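PDB 3EO7: putative Nitroreductase from Anabaena variabilis ATCC 29413, which binds flavin mononucleotide and is probably an FMN-dependent oxidoreductase of the nitroreductase family. Local coordinates for residues 104-110 with 172-177; 165-170 with 222-228; 308-314 with 404-409. All blocks are in the same frame, centred on the assembly; numbering follows the deposited sequence.

Interaction 1: residues 104-110 with 172-177; sequences GGLYPAE and RSAWRY
Residues 104-110 run as a loop that straightens into a strand at Ala109 and Glu110, and lie against the helical residues 172-177. The CA atoms of Pro108 and Arg172 are 5.2 Å apart, those of Leu106 and Ser173 5.7 Å. Gly104, Gly105 and Tyr107 all have positive phi (71°, 60° and 53°). Leu106, an mt rotamer with CA-CB directed at the helix, sets CD1 3.6 Å from both Arg176 CB and Tyr177 CE2, and CD2 4.0 Å from Trp175 CZ3. Arg172 starts at m (chi1 -71°) and is then extended, so its guanidinium travels along the loop: NH1 donates to Tyr107 O (2.9 Å), and NH1 and NH2 both reach Glu110 OE2 at 2.8 Å, the carboxylate being brought round by chi1 and chi2 near m. Water 2 joins Leu106 O to Arg172 O, and water 1 joins Gly104 O to Arg176 NH1. Tyr107 sets CA-CB sideways and its side chain comes about 3 Å from the bound FMN, which Gly105 also touches; the loop contributes both to the flavin site. In this buried place one guanidinium ties the loop carbonyl of Tyr107 and the strand carboxylate of Glu110 to the helix.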
loop_
_atom_site.group_PDB
_atom_site.type_symbol
_atom_site.label_atom_id
_atom_site.label_comp_id
_atom_site.label_asym_id
_atom_site.label_seq_id
_atom_site.Cartn_x
_atom_site.Cartn_y
_atom_site.Cartn_z
ATOM N N GLY A 104 -0.797 -11.090 7.823
ATOM C CA GLY A 104 -0.142 -12.095 8.635
ATOM C C GLY A 104 0.982 -11.609 9.524
ATOM O O GLY A 104 1.662 -12.445 10.181
ATOM N N GLY A 105 1.228 -10.299 9.570
ATOM C CA GLY A 105 2.369 -9.771 10.313
ATOM C C GLY A 105 3.667 -10.355 9.758
ATOM O O GLY A 105 4.569 -10.692 10.504
ATOM N N LEU A 106 3.773 -10.423 8.442
ATOM C CA LEU A 106 4.897 -11.082 7.755
ATOM C C LEU A 106 5.975 -10.152 7.181
ATOM O O LEU A 106 7.117 -10.570 6.968
ATOM C CB LEU A 106 4.337 -12.030 6.681
ATOM C CG LEU A 106 3.469 -13.162 7.259
ATOM C CD1 LEU A 106 2.801 -13.959 6.128
ATOM C CD2 LEU A 106 4.240 -14.044 8.236
ATOM N N TYR A 107 5.617 -8.900 6.918
ATOM C CA TYR A 107 6.559 -7.861 6.495
ATOM C C TYR A 107 7.435 -8.188 5.291
ATOM O O TYR A 107 8.667 -8.113 5.370
ATOM C CB TYR A 107 7.419 -7.365 7.697
ATOM C CG TYR A 107 6.501 -7.028 8.812
ATOM C CD1 TYR A 107 5.663 -5.923 8.723
ATOM C CD2 TYR A 107 6.367 -7.873 9.911
ATOM C CE1 TYR A 107 4.736 -5.633 9.735
ATOM C CE2 TYR A 107 5.448 -7.591 10.907
ATOM C CZ TYR A 107 4.628 -6.479 10.815
ATOM O OH TYR A 107 3.680 -6.241 11.793
ATOM N N PRO A 108 6.797 -8.486 4.153
ATOM C CA PRO A 108 7.547 -8.753 2.919
ATOM C C PRO A 108 8.372 -7.552 2.423
ATOM O O PRO A 108 9.419 -7.742 1.798
ATOM C CB PRO A 108 6.438 -9.120 1.902
ATOM C CG PRO A 108 5.217 -8.384 2.420
ATOM C CD PRO A 108 5.341 -8.536 3.926
ATOM N N ALA A 109 7.943 -6.330 2.725
ATOM C CA ALA A 109 8.636 -5.147 2.207
ATOM C C ALA A 109 9.961 -4.854 2.896
ATOM O O ALA A 109 10.105 -5.061 4.113
ATOM C CB ALA A 109 7.713 -3.894 2.266
ATOM N N GLU A 110 10.936 -4.423 2.087
ATOM C CA GLU A 110 12.229 -3.951 2.568
ATOM C C GLU A 110 12.416 -2.559 1.987
ATOM O O GLU A 110 12.080 -2.316 0.818
ATOM C CB GLU A 110 13.422 -4.838 2.106
ATOM C CG GLU A 110 13.629 -6.006 2.988
ATOM C CD GLU A 110 14.140 -5.623 4.354
ATOM O OE1 GLU A 110 15.099 -4.798 4.489
ATOM O OE2 GLU A 110 13.624 -6.206 5.321
ATOM N N ARG A 172 8.839 -14.245 2.710
ATOM C CA ARG A 172 8.306 -13.746 3.968
ATOM C C ARG A 172 6.767 -13.915 4.023
ATOM O O ARG A 172 6.219 -14.273 5.079
ATOM C CB ARG A 172 8.708 -12.291 4.186
ATOM C CG ARG A 172 10.184 -12.108 4.495
ATOM C CD ARG A 172 10.407 -10.641 4.800
ATOM N NE ARG A 172 11.814 -10.381 4.978
ATOM C CZ ARG A 172 12.350 -9.169 5.054
ATOM N NH1 ARG A 172 11.565 -8.104 5.005
ATOM N NH2 ARG A 172 13.682 -9.040 5.158
ATOM N N SER A 173 6.097 -13.668 2.895
ATOM C CA SER A 173 4.641 -13.825 2.806
ATOM C C SER A 173 4.268 -15.206 2.283
ATOM O O SER A 173 3.332 -15.820 2.789
ATOM C CB SER A 173 4.016 -12.737 1.937
ATOM O OG SER A 173 4.154 -11.476 2.547
ATOM N N ALA A 174 5.019 -15.711 1.304
ATOM C CA ALA A 174 4.702 -17.016 0.680
ATOM C C ALA A 174 4.756 -18.174 1.682
ATOM O O ALA A 174 4.095 -19.204 1.507
ATOM C CB ALA A 174 5.618 -17.286 -0.554
ATOM N N TRP A 175 5.592 -18.024 2.697
ATOM C CA TRP A 175 5.701 -19.009 3.778
ATOM C C TRP A 175 4.302 -19.308 4.299
ATOM O O TRP A 175 3.980 -20.463 4.561
ATOM C CB TRP A 175 6.650 -18.496 4.868
ATOM C CG TRP A 175 6.580 -19.322 6.127
ATOM C CD1 TRP A 175 7.164 -20.509 6.344
ATOM C CD2 TRP A 175 5.821 -19.018 7.298
ATOM N NE1 TRP A 175 6.834 -20.986 7.604
ATOM C CE2 TRP A 175 6.010 -20.076 8.208
ATOM C CE3 TRP A 175 5.020 -17.946 7.675
ATOM C CZ2 TRP A 175 5.434 -20.080 9.468
ATOM C CZ3 TRP A 175 4.440 -17.951 8.928
ATOM C CH2 TRP A 175 4.648 -18.998 9.808
ATOM N N ARG A 176 3.459 -18.278 4.404
ATOM C CA ARG A 176 2.087 -18.482 4.829
ATOM C C ARG A 176 1.075 -18.626 3.700
ATOM O O ARG A 176 0.236 -19.534 3.725
ATOM C CB ARG A 176 1.623 -17.338 5.729
ATOM C CG ARG A 176 0.132 -17.506 6.112
ATOM C CD ARG A 176 -0.267 -16.623 7.231
ATOM N NE ARG A 176 -1.726 -16.675 7.394
ATOM C CZ ARG A 176 -2.393 -16.117 8.403
ATOM N NH1 ARG A 176 -1.749 -15.504 9.397
ATOM N NH2 ARG A 176 -3.727 -16.194 8.425
ATOM N N TYR A 177 1.142 -17.735 2.717
ATOM C CA TYR A 177 0.088 -17.617 1.687
ATOM C C TYR A 177 0.361 -18.337 0.370
ATOM O O TYR A 177 -0.494 -18.371 -0.525
ATOM C CB TYR A 177 -0.181 -16.139 1.416
ATOM C CG TYR A 177 -0.695 -15.401 2.647
ATOM C CD1 TYR A 177 -1.987 -15.616 3.120
ATOM C CD2 TYR A 177 0.094 -14.471 3.307
ATOM C CE1 TYR A 177 -2.448 -14.962 4.247
ATOM C CE2 TYR A 177 -0.370 -13.820 4.421
ATOM C CZ TYR A 177 -1.634 -14.057 4.882
ATOM O OH TYR A 177 -2.050 -13.375 6.001
HETATM O O HOH W 1 1.175 -15.081 9.988
HETATM O O HOH W 2 7.709 -13.227 7.296
#

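Interaction 2: residues 165-170 with 222-228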
loop_
_atom_site.group_PDB
_atom_site.type_symbol
_atom_site.label_atom_id
_atom_site.label_comp_id
_atom_site.label_asym_id
_atom_site.label_seq_id
_atom_site.Cartn_x
_atom_site.Cartn_y
_atom_site.Cartn_z
ATOM N N ILE A 165 13.873 2.827 -2.406
ATOM C CA ILE A 165 13.407 1.750 -3.253
ATOM C C ILE A 165 12.783 0.751 -2.295
ATOM O O ILE A 165 13.392 0.393 -1.265
ATOM C CB ILE A 165 14.504 1.102 -4.121
ATOM C CG1 ILE A 165 15.163 2.173 -5.021
ATOM C CG2 ILE A 165 13.890 -0.075 -4.919
ATOM C CD1 ILE A 165 16.306 1.614 -5.913
ATOM N N VAL A 166 11.578 0.294 -2.636
ATOM C CA VAL A 166 10.875 -0.707 -1.840
ATOM C C VAL A 166 10.900 -1.996 -2.622
ATOM O O VAL A 166 10.480 -2.040 -3.789
ATOM C CB VAL A 166 9.418 -0.360 -1.515
ATOM C CG1 VAL A 166 8.791 -1.455 -0.597
ATOM C CG2 VAL A 166 9.345 0.979 -0.828
ATOM N N THR A 167 11.419 -3.035 -1.978
ATOM C CA THR A 167 11.416 -4.354 -2.562
ATOM C C THR A 167 10.516 -5.269 -1.725
ATOM O O THR A 167 10.082 -4.896 -0.608
ATOM C CB THR A 167 12.811 -4.984 -2.516
ATOM O OG1 THR A 167 13.172 -5.254 -1.151
ATOM C CG2 THR A 167 13.870 -4.127 -3.226
ATOM N N ALA A 168 10.266 -6.462 -2.271
ATOM C CA ALA A 168 9.505 -7.527 -1.592
ATOM C C ALA A 168 10.405 -8.758 -1.493
ATOM O O ALA A 168 10.996 -9.173 -2.512
ATOM C CB ALA A 168 8.181 -7.893 -2.366
ATOM N N VAL A 169 10.520 -9.319 -0.282
ATOM C CA VAL A 169 11.235 -10.585 -0.024
ATOM C C VAL A 169 10.089 -11.608 -0.036
ATOM O O VAL A 169 9.289 -11.738 0.922
ATOM C CB VAL A 169 12.011 -10.581 1.306
ATOM C CG1 VAL A 169 12.671 -11.917 1.509
ATOM C CG2 VAL A 169 13.057 -9.437 1.324
ATOM N N PHE A 170 9.964 -12.294 -1.163
ATOM C CA PHE A 170 8.770 -13.088 -1.442
ATOM C C PHE A 170 8.401 -14.110 -0.388
ATOM O O PHE A 170 7.231 -14.198 0.007
ATOM C CB PHE A 170 8.908 -13.795 -2.784
ATOM C CG PHE A 170 9.313 -12.876 -3.912
ATOM C CD1 PHE A 170 8.530 -11.760 -4.268
ATOM C CD2 PHE A 170 10.463 -13.125 -4.617
ATOM C CE1 PHE A 170 8.924 -10.933 -5.302
ATOM C CE2 PHE A 170 10.851 -12.281 -5.646
ATOM C CZ PHE A 170 10.079 -11.193 -5.969
ATOM N N LEU A 222 20.733 -2.924 -6.712
ATOM C CA LEU A 222 20.651 -3.197 -5.272
ATOM C C LEU A 222 21.459 -4.398 -4.780
ATOM O O LEU A 222 21.651 -4.555 -3.569
ATOM C CB LEU A 222 19.204 -3.433 -4.873
ATOM C CG LEU A 222 18.310 -2.203 -4.947
ATOM C CD1 LEU A 222 16.844 -2.632 -4.664
ATOM C CD2 LEU A 222 18.817 -1.128 -3.962
ATOM N N TYR A 223 21.884 -5.226 -5.730
ATOM C CA TYR A 223 22.661 -6.451 -5.494
ATOM C C TYR A 223 21.874 -7.494 -4.696
ATOM O O TYR A 223 22.406 -8.158 -3.797
ATOM C CB TYR A 223 24.018 -6.153 -4.858
ATOM C CG TYR A 223 25.024 -7.251 -5.125
ATOM C CD1 TYR A 223 25.500 -7.471 -6.415
ATOM C CD2 TYR A 223 25.490 -8.069 -4.103
ATOM C CE1 TYR A 223 26.412 -8.486 -6.678
ATOM C CE2 TYR A 223 26.402 -9.080 -4.356
ATOM C CZ TYR A 223 26.851 -9.285 -5.643
ATOM O OH TYR A 223 27.756 -10.284 -5.894
ATOM N N ILE A 224 20.614 -7.664 -5.079
ATOM C CA ILE A 224 19.723 -8.611 -4.443
ATOM C C ILE A 224 19.471 -9.809 -5.374
ATOM O O ILE A 224 19.590 -9.709 -6.611
ATOM C CB ILE A 224 18.390 -7.943 -4.007
ATOM C CG1 ILE A 224 17.605 -7.387 -5.198
ATOM C CG2 ILE A 224 18.692 -6.908 -2.929
ATOM C CD1 ILE A 224 16.266 -6.832 -4.857
ATOM N N ASP A 225 19.113 -10.938 -4.785
ATOM C CA ASP A 225 18.831 -12.152 -5.542
ATOM C C ASP A 225 17.406 -12.042 -6.064
ATOM O O ASP A 225 16.460 -12.137 -5.290
ATOM C CB ASP A 225 18.971 -13.360 -4.600
ATOM C CG ASP A 225 18.632 -14.659 -5.240
ATOM O OD1 ASP A 225 18.083 -14.682 -6.342
ATOM O OD2 ASP A 225 18.870 -15.712 -4.596
ATOM N N PRO A 226 17.223 -11.931 -7.401
ATOM C CA PRO A 226 15.871 -11.736 -7.895
ATOM C C PRO A 226 14.896 -12.916 -7.787
ATOM O O PRO A 226 13.711 -12.746 -8.050
ATOM C CB PRO A 226 16.080 -11.301 -9.346
ATOM C CG PRO A 226 17.282 -11.827 -9.732
ATOM C CD PRO A 226 18.196 -11.899 -8.501
ATOM N N LEU A 227 15.387 -14.095 -7.420
ATOM C CA LEU A 227 14.481 -15.199 -7.129
ATOM C C LEU A 227 13.938 -15.060 -5.706
ATOM O O LEU A 227 12.933 -15.688 -5.385
ATOM C CB LEU A 227 15.147 -16.578 -7.250
ATOM C CG LEU A 227 15.507 -17.064 -8.638
ATOM C CD1 LEU A 227 16.068 -18.525 -8.545
ATOM C CD2 LEU A 227 14.314 -16.950 -9.557
ATOM N N GLN A 228 14.611 -14.283 -4.851
ATOM C CA GLN A 228 14.182 -14.118 -3.469
ATOM C C GLN A 228 13.590 -12.750 -3.168
ATOM O O GLN A 228 12.783 -12.613 -2.245
ATOM C CB GLN A 228 15.341 -14.393 -2.494
ATOM C CG GLN A 228 15.959 -15.787 -2.680
ATOM C CD GLN A 228 14.927 -16.914 -2.560
ATOM O OE1 GLN A 228 14.049 -16.863 -1.691
ATOM N NE2 GLN A 228 15.016 -17.928 -3.443
#
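Backbone pairing across this contact comes down to one hydrogen bond just past the end of strand 162-169: Phe170 N donates to Gln228 O (3.0 Å, N-H...O angle 147°), and Val169 CA makes a CA-H...O contact of 3.4 Å with the same oxygen. Away from that point the segments diverge, the nearest CA atoms widening from 5.7 Å at Val169 and Gln228 to 9.5 Å at Thr167 and Ile224, and side chains fill the gap. Leu222 CD1 lies 3.9 Å from Ile165 CG2 and 3.6 Å from Thr167 CG2, while Ile224 CD1 is 4.0 Å from Thr167 CG2. Residues 222-228 link helix 215-222 to strand 229-239, which is the antiparallel neighbour of strand 162-169 in the antiparallel seven-stranded sheet of the N-terminal half. A Schellman motif with positive phi at Tyr223 ends the helix; an Asx turn follows, Asp225 OD1 accepting from Leu227 N (3.0 Å), and Gln228 N donates to Asp225 O (2.9 Å). The ring of Phe170 turns its edge to two carbonyls, with CD2 3.6 Å from Leu227 O and CE2 3.8 Å from Pro226 O. Those oxygens accept hydrogen bonds from Lys272 and His276 of helix 270-276, and Thr167 OG1 is bonded to Glu229.

Interaction 3: residues 308-314 with 404-409; sequences CLKISTV and QELRQI. With PGR (R-1,2-propanediol), chain S.
Residues 310-312 pair antiparallel with 405-407; the axes of strands 310-312 and 405-409 approach to 4.5 Å with 159° between their directions. Ile311 and Leu406 form the hydrogen-bonded pair, flanked by the non-hydrogen-bonded pairs Lys310-Arg407 and Ser312-Glu405. Four backbone bonds fix this register: Ile311 N to Leu406 O, Leu406 N to Ile311 O and Thr313 N to Gln404 O, each 2.9 Å, and Gln408 N to Leu309 O, 2.8 Å. Glu405 (chi1 m, chi2 t) uses OE1 in a salt bridge with Arg407 (m, then extended), accepting from NE and NH2 (both 2.9 Å), and in another with NZ of Lys310 (chi1 p) at 3.5 Å; water 3 bridges Lys310 NZ (2.7 Å) and Glu405 OE1 (3.1 Å). Water 4 joins Ser312 OG to Gln404 O, and water 5 Thr313 OG1 to Gln404 OE1. Ser312 OG also accepts from Val314 N in an ST turn. Propanediol, probably from the crystallisation liquor, accepts at O1 from Leu309 N and donates to Gln408 O; its O2 donates to Gln408 OE1. Gln408 NE2 bonds Glu393 and Tyr397. Gln404 and Glu405 form a G1 beta bulge opposite Ala400 of strand 395-400; Ile311 and Leu406 touch Phe347 of helix 347-358.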
loop_
_atom_site.group_PDB
_atom_site.type_symbol
_atom_site.label_atom_id
_atom_site.label_comp_id
_atom_site.label_asym_id
_atom_site.label_seq_id
_atom_site.Cartn_x
_atom_site.Cartn_y
_atom_site.Cartn_z
ATOM N N CYS A 308 -30.471 5.509 -9.248
ATOM C CA CYS A 308 -30.273 5.051 -7.878
ATOM C C CYS A 308 -30.202 6.244 -6.927
ATOM O O CYS A 308 -29.786 7.331 -7.301
ATOM C CB CYS A 308 -28.971 4.257 -7.742
ATOM S SG CYS A 308 -29.026 2.640 -8.516
ATOM N N LEU A 309 -30.611 6.007 -5.687
ATOM C CA LEU A 309 -30.542 7.013 -4.645
ATOM C C LEU A 309 -29.118 7.499 -4.437
ATOM O O LEU A 309 -28.197 6.704 -4.272
ATOM C CB LEU A 309 -31.065 6.466 -3.326
ATOM C CG LEU A 309 -30.978 7.401 -2.104
ATOM C CD1 LEU A 309 -31.810 8.662 -2.302
ATOM C CD2 LEU A 309 -31.388 6.591 -0.853
ATOM N N LYS A 310 -28.925 8.812 -4.484
ATOM C CA LYS A 310 -27.600 9.383 -4.245
ATOM C C LYS A 310 -27.613 10.314 -3.038
ATOM O O LYS A 310 -28.582 11.065 -2.810
ATOM C CB LYS A 310 -27.011 10.021 -5.502
ATOM C CG LYS A 310 -27.766 11.174 -6.099
ATOM C CD LYS A 310 -27.142 11.629 -7.449
ATOM C CE LYS A 310 -26.781 10.413 -8.278
ATOM N NZ LYS A 310 -26.283 10.629 -9.619
ATOM N N ILE A 311 -26.513 10.249 -2.286
ATOM C CA ILE A 311 -26.322 10.923 -1.019
ATOM C C ILE A 311 -24.951 11.603 -1.084
ATOM O O ILE A 311 -23.949 10.946 -1.399
ATOM C CB ILE A 311 -26.313 9.935 0.198
ATOM C CG1 ILE A 311 -27.577 9.054 0.289
ATOM C CG2 ILE A 311 -26.164 10.696 1.510
ATOM C CD1 ILE A 311 -27.428 7.663 -0.299
ATOM N N SER A 312 -24.894 12.898 -0.798
ATOM C CA SER A 312 -23.607 13.588 -0.828
ATOM C C SER A 312 -22.723 13.130 0.332
ATOM O O SER A 312 -23.196 12.894 1.428
ATOM C CB SER A 312 -23.775 15.096 -0.720
ATOM O OG SER A 312 -22.521 15.745 -0.785
ATOM N N THR A 313 -21.428 13.038 0.057
ATOM C CA THR A 313 -20.433 12.718 1.059
ATOM C C THR A 313 -19.527 13.924 1.354
ATOM O O THR A 313 -18.541 13.793 2.081
ATOM C CB THR A 313 -19.560 11.555 0.591
ATOM O OG1 THR A 313 -18.913 11.902 -0.649
ATOM C CG2 THR A 313 -20.410 10.279 0.465
ATOM N N VAL A 314 -19.870 15.109 0.840
ATOM C CA VAL A 314 -19.053 16.300 1.096
ATOM C C VAL A 314 -18.873 16.489 2.600
ATOM O O VAL A 314 -19.842 16.438 3.377
ATOM C CB VAL A 314 -19.610 17.532 0.402
ATOM C CG1 VAL A 314 -18.871 18.795 0.881
ATOM C CG2 VAL A 314 -19.492 17.358 -1.118
ATOM N N GLN A 404 -18.404 13.046 -5.252
ATOM C CA GLN A 404 -18.586 12.957 -3.809
ATOM C C GLN A 404 -20.007 12.521 -3.470
ATOM O O GLN A 404 -20.781 13.233 -2.814
ATOM C CB GLN A 404 -18.163 14.226 -3.073
ATOM C CG GLN A 404 -16.705 14.599 -3.321
ATOM C CD GLN A 404 -16.169 15.523 -2.234
ATOM O OE1 GLN A 404 -16.003 15.099 -1.090
ATOM N NE2 GLN A 404 -15.878 16.778 -2.591
ATOM N N GLU A 405 -20.335 11.323 -3.940
ATOM C CA GLU A 405 -21.628 10.747 -3.670
ATOM C C GLU A 405 -21.537 9.262 -3.380
ATOM O O GLU A 405 -20.649 8.586 -3.904
ATOM C CB GLU A 405 -22.524 10.879 -4.888
ATOM C CG GLU A 405 -22.952 12.257 -5.189
ATOM C CD GLU A 405 -23.787 12.348 -6.449
ATOM O OE1 GLU A 405 -23.857 11.391 -7.259
ATOM O OE2 GLU A 405 -24.326 13.435 -6.650
ATOM N N LEU A 406 -22.466 8.788 -2.550
ATOM C CA LEU A 406 -22.751 7.378 -2.383
ATOM C C LEU A 406 -24.009 7.149 -3.234
ATOM O O LEU A 406 -24.932 7.962 -3.220
ATOM C CB LEU A 406 -23.055 6.993 -0.947
ATOM C CG LEU A 406 -21.884 7.087 0.030
ATOM C CD1 LEU A 406 -22.337 6.976 1.500
ATOM C CD2 LEU A 406 -20.841 6.031 -0.333
ATOM N N ARG A 407 -24.004 6.084 -4.021
ATOM C CA ARG A 407 -25.167 5.732 -4.861
ATOM C C ARG A 407 -25.612 4.343 -4.396
ATOM O O ARG A 407 -24.818 3.408 -4.449
ATOM C CB ARG A 407 -24.770 5.780 -6.328
ATOM C CG ARG A 407 -24.228 7.166 -6.687
ATOM C CD ARG A 407 -23.754 7.327 -8.087
ATOM N NE ARG A 407 -23.279 8.696 -8.301
ATOM C CZ ARG A 407 -22.478 9.091 -9.288
ATOM N NH1 ARG A 407 -21.982 8.223 -10.150
ATOM N NH2 ARG A 407 -22.140 10.372 -9.387
ATOM N N GLN A 408 -26.829 4.245 -3.851
ATOM C CA GLN A 408 -27.331 2.973 -3.270
ATOM C C GLN A 408 -27.676 1.988 -4.371
ATOM O O GLN A 408 -28.505 2.272 -5.231
ATOM C CB GLN A 408 -28.559 3.207 -2.405
ATOM C CG GLN A 408 -28.981 2.018 -1.561
ATOM C CD GLN A 408 -30.234 2.302 -0.802
ATOM O OE1 GLN A 408 -31.338 2.223 -1.356
ATOM N NE2 GLN A 408 -30.091 2.618 0.487
ATOM N N ILE A 409 -27.011 0.847 -4.340
ATOM C CA ILE A 409 -27.232 -0.203 -5.333
ATOM C C ILE A 409 -27.944 -1.423 -4.748
ATOM O O ILE A 409 -28.477 -2.205 -5.500
ATOM C CB ILE A 409 -25.986 -0.542 -6.126
ATOM C CG1 ILE A 409 -24.905 -1.184 -5.264
ATOM C CG2 ILE A 409 -25.498 0.726 -6.916
ATOM C CD1 ILE A 409 -23.645 -1.607 -6.103
HETATM C C1 PGR S . -31.986 2.345 -5.696
HETATM C C2 PGR S . -32.388 1.172 -4.788
HETATM C C3 PGR S . -31.235 0.163 -4.685
HETATM O O1 PGR S . -31.004 3.198 -5.107
HETATM O O2 PGR S . -32.873 1.556 -3.492
HETATM O O HOH W 3 -24.732 12.820 -9.829
HETATM O O HOH W 4 -21.928 15.696 -3.443
HETATM O O HOH W 5 -16.290 12.486 -0.524
#

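In the fold
Interactions 1 and 2 are buried and share elements: strands 109-115 and 162-169 are sheet neighbours, joined by probable hydrogen bonds from Val169 N to Pro108 O (2.8 Å) and from Glu110 N to Thr167 O (2.9 Å), and helix 170-177 follows strand 162-169 directly. Their centres are 13 Å apart. Interaction 1 reaches the flavin and combines a buried salt bridge with the packing of Leu106; interaction 2 combines apolar side-chain contacts with carbonyls round Phe170 and a single cross-segment hydrogen bond. Interaction 3, partly buried, belongs to a separate mixed sheet on the opposite side of the chain's centre, about 37 and 43 Å between centres from the others. Regular strand pairing, waters and a charge network of Lys310, Glu405 and Arg407 dominate there.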